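Local coordinates for alcohol dehydrogenase YqhD (Escherichia coli, PDB 4QGS), which reduces a broad range of short-chain aldehydes to alcohols with NADPH, using one zinc ion per subunit, at residues R308-R312 and D330-D335. Numbering follows the deposited sequence.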
loop_
_atom_site.group_PDB
_atom_site.type_symbol
_atom_site.label_atom_id
_atom_site.label_comp_id
_atom_site.label_asym_id
_atom_site.label_seq_id
_atom_site.Cartn_x
_atom_site.Cartn_y
_atom_site.Cartn_z
ATOM N N ARG A 308 -2.406 -14.305 -20.336
ATOM C CA ARG A 308 -3.766 -14.842 -20.349
ATOM C C ARG A 308 -3.764 -16.370 -20.364
ATOM O O ARG A 308 -4.764 -16.988 -20.014
ATOM C CB ARG A 308 -4.550 -14.305 -21.547
ATOM C CG ARG A 308 -3.944 -14.664 -22.901
ATOM C CD ARG A 308 -4.578 -13.831 -23.992
ATOM N NE ARG A 308 -5.991 -14.142 -24.152
ATOM C CZ ARG A 308 -6.953 -13.233 -24.259
ATOM N NH1 ARG A 308 -8.212 -13.620 -24.404
ATOM N NH2 ARG A 308 -6.663 -11.939 -24.216
ATOM N N ASP A 309 -2.646 -16.967 -20.765
ATOM C CA ASP A 309 -2.513 -18.424 -20.734
ATOM C C ASP A 309 -2.418 -18.955 -19.302
ATOM O O ASP A 309 -3.252 -19.751 -18.871
ATOM C CB ASP A 309 -1.281 -18.869 -21.530
ATOM C CG ASP A 309 -1.442 -18.658 -23.016
ATOM O OD1 ASP A 309 -2.556 -18.885 -23.536
ATOM O OD2 ASP A 309 -0.457 -18.242 -23.662
ATOM N N THR A 310 -1.395 -18.532 -18.567
ATOM C CA THR A 310 -1.192 -19.053 -17.223
ATOM C C THR A 310 -2.266 -18.549 -16.265
ATOM O O THR A 310 -2.577 -19.216 -15.283
ATOM C CB THR A 310 0.186 -18.671 -16.652
ATOM O OG1 THR A 310 0.304 -17.243 -16.598
ATOM C CG2 THR A 310 1.306 -19.225 -17.515
ATOM N N LYS A 311 -2.833 -17.374 -16.550
ATOM C CA LYS A 311 -3.852 -16.809 -15.666
ATOM C C LYS A 311 -5.267 -17.135 -16.119
ATOM O O LYS A 311 -6.235 -16.580 -15.604
ATOM C CB LYS A 311 -3.698 -15.281 -15.583
ATOM C CG LYS A 311 -2.438 -14.820 -14.884
ATOM C CD LYS A 311 -2.404 -13.274 -14.846
ATOM C CE LYS A 311 -1.148 -12.768 -14.168
ATOM N NZ LYS A 311 -1.075 -13.159 -12.727
ATOM N N ARG A 312 -5.391 -18.033 -17.090
ATOM C CA ARG A 312 -6.662 -18.229 -17.766
ATOM C C ARG A 312 -7.817 -18.558 -16.810
ATOM O O ARG A 312 -8.849 -17.896 -16.852
ATOM C CB ARG A 312 -6.518 -19.326 -18.827
ATOM C CG ARG A 312 -7.812 -19.864 -19.349
ATOM C CD ARG A 312 -7.548 -21.184 -20.050
ATOM N NE ARG A 312 -8.432 -21.396 -21.189
ATOM C CZ ARG A 312 -9.597 -22.030 -21.123
ATOM N NH1 ARG A 312 -10.043 -22.518 -19.966
ATOM N NH2 ARG A 312 -10.326 -22.168 -22.221
ATOM N N ASP A 330 -14.221 -18.347 -23.902
ATOM C CA ASP A 330 -13.218 -18.045 -22.914
ATOM C C ASP A 330 -12.448 -16.801 -23.317
ATOM O O ASP A 330 -12.323 -15.872 -22.521
ATOM C CB ASP A 330 -12.292 -19.234 -22.743
ATOM C CG ASP A 330 -12.961 -20.379 -22.017
ATOM O OD1 ASP A 330 -12.267 -21.373 -21.760
ATOM O OD2 ASP A 330 -14.166 -20.289 -21.692
ATOM N N ASP A 331 -11.965 -16.751 -24.558
ATOM C CA ASP A 331 -11.203 -15.581 -24.988
ATOM C C ASP A 331 -12.044 -14.308 -24.992
ATOM O O ASP A 331 -11.555 -13.251 -24.607
ATOM C CB ASP A 331 -10.593 -15.794 -26.372
ATOM C CG ASP A 331 -9.327 -16.617 -26.319
ATOM O OD1 ASP A 331 -8.567 -16.481 -25.334
ATOM O OD2 ASP A 331 -9.091 -17.400 -27.261
ATOM N N GLU A 332 -13.298 -14.401 -25.426
ATOM C CA GLU A 332 -14.190 -13.240 -25.399
ATOM C C GLU A 332 -14.455 -12.791 -23.966
ATOM O O GLU A 332 -14.500 -11.593 -23.676
ATOM C CB GLU A 332 -15.517 -13.556 -26.084
ATOM C CG GLU A 332 -15.424 -13.782 -27.580
ATOM C CD GLU A 332 -16.730 -14.297 -28.162
ATOM O OE1 GLU A 332 -17.428 -15.060 -27.465
ATOM O OE2 GLU A 332 -17.057 -13.946 -29.312
ATOM N N ARG A 333 -14.641 -13.752 -23.067
ATOM C CA ARG A 333 -14.917 -13.411 -21.673
ATOM C C ARG A 333 -13.699 -12.736 -21.028
ATOM O O ARG A 333 -13.842 -11.748 -20.306
ATOM C CB ARG A 333 -15.336 -14.653 -20.886
ATOM C CG ARG A 333 -16.665 -15.257 -21.344
ATOM C CD ARG A 333 -16.934 -16.595 -20.653
ATOM N NE ARG A 333 -17.097 -16.398 -19.220
ATOM C CZ ARG A 333 -16.920 -17.332 -18.292
ATOM N NH1 ARG A 333 -16.571 -18.571 -18.628
ATOM N NH2 ARG A 333 -17.096 -17.019 -17.018
ATOM N N ILE A 334 -12.511 -13.264 -21.304
ATOM C CA ILE A 334 -11.282 -12.685 -20.772
ATOM C C ILE A 334 -11.066 -11.293 -21.366
ATOM O O ILE A 334 -10.744 -10.345 -20.640
ATOM C CB ILE A 334 -10.067 -13.588 -21.061
ATOM C CG1 ILE A 334 -10.187 -14.888 -20.259
ATOM C CG2 ILE A 334 -8.757 -12.867 -20.741
ATOM C CD1 ILE A 334 -9.105 -15.923 -20.588
ATOM N N ASP A 335 -11.255 -11.166 -22.677
ATOM C CA ASP A 335 -11.143 -9.850 -23.323
ATOM C C ASP A 335 -12.095 -8.849 -22.684
ATOM O O ASP A 335 -11.709 -7.714 -22.413
ATOM C CB ASP A 335 -11.422 -9.948 -24.827
ATOM C CG ASP A 335 -10.259 -10.541 -25.603
ATOM O OD1 ASP A 335 -9.232 -10.906 -24.990
ATOM O OD2 ASP A 335 -10.375 -10.648 -26.842
HETATM O O HOH W 1 -6.035 -17.042 -24.943
#
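Two arginines, R308 just before the type I beta turn D309 to R312 and R312 at its end, meet the acidic first turns of the helix that opens at D330. D330 pairs with R312 in a salt bridge, but the modelled 2.1 Å between R312 NH2 and D330 OD1 is too short to be real, so the positions of these two atoms are less certain. One residue on, D331 OD1 takes a hydrogen bond from R308 NH1 at 3.0 Å, and a water bonded to R308 NE donates to the same oxygen. I334 lays its CG2 over one face of the R308 guanidinium, 3.8 Å from NH1, while its CD1 lies 4.3 Å from R312 CG. A helical turn beyond D331, D335 OD1 accepts from R308 NH1 (3.0 Å) and NH2 (2.9 Å), completing a salt-bridge network. Far from the zinc site, on the C-terminal domain surface, these charges tie the link between helices 292-306 and 312-323, and the latter's start, to helix 330-347, whose I334 also packs on L315 and L316.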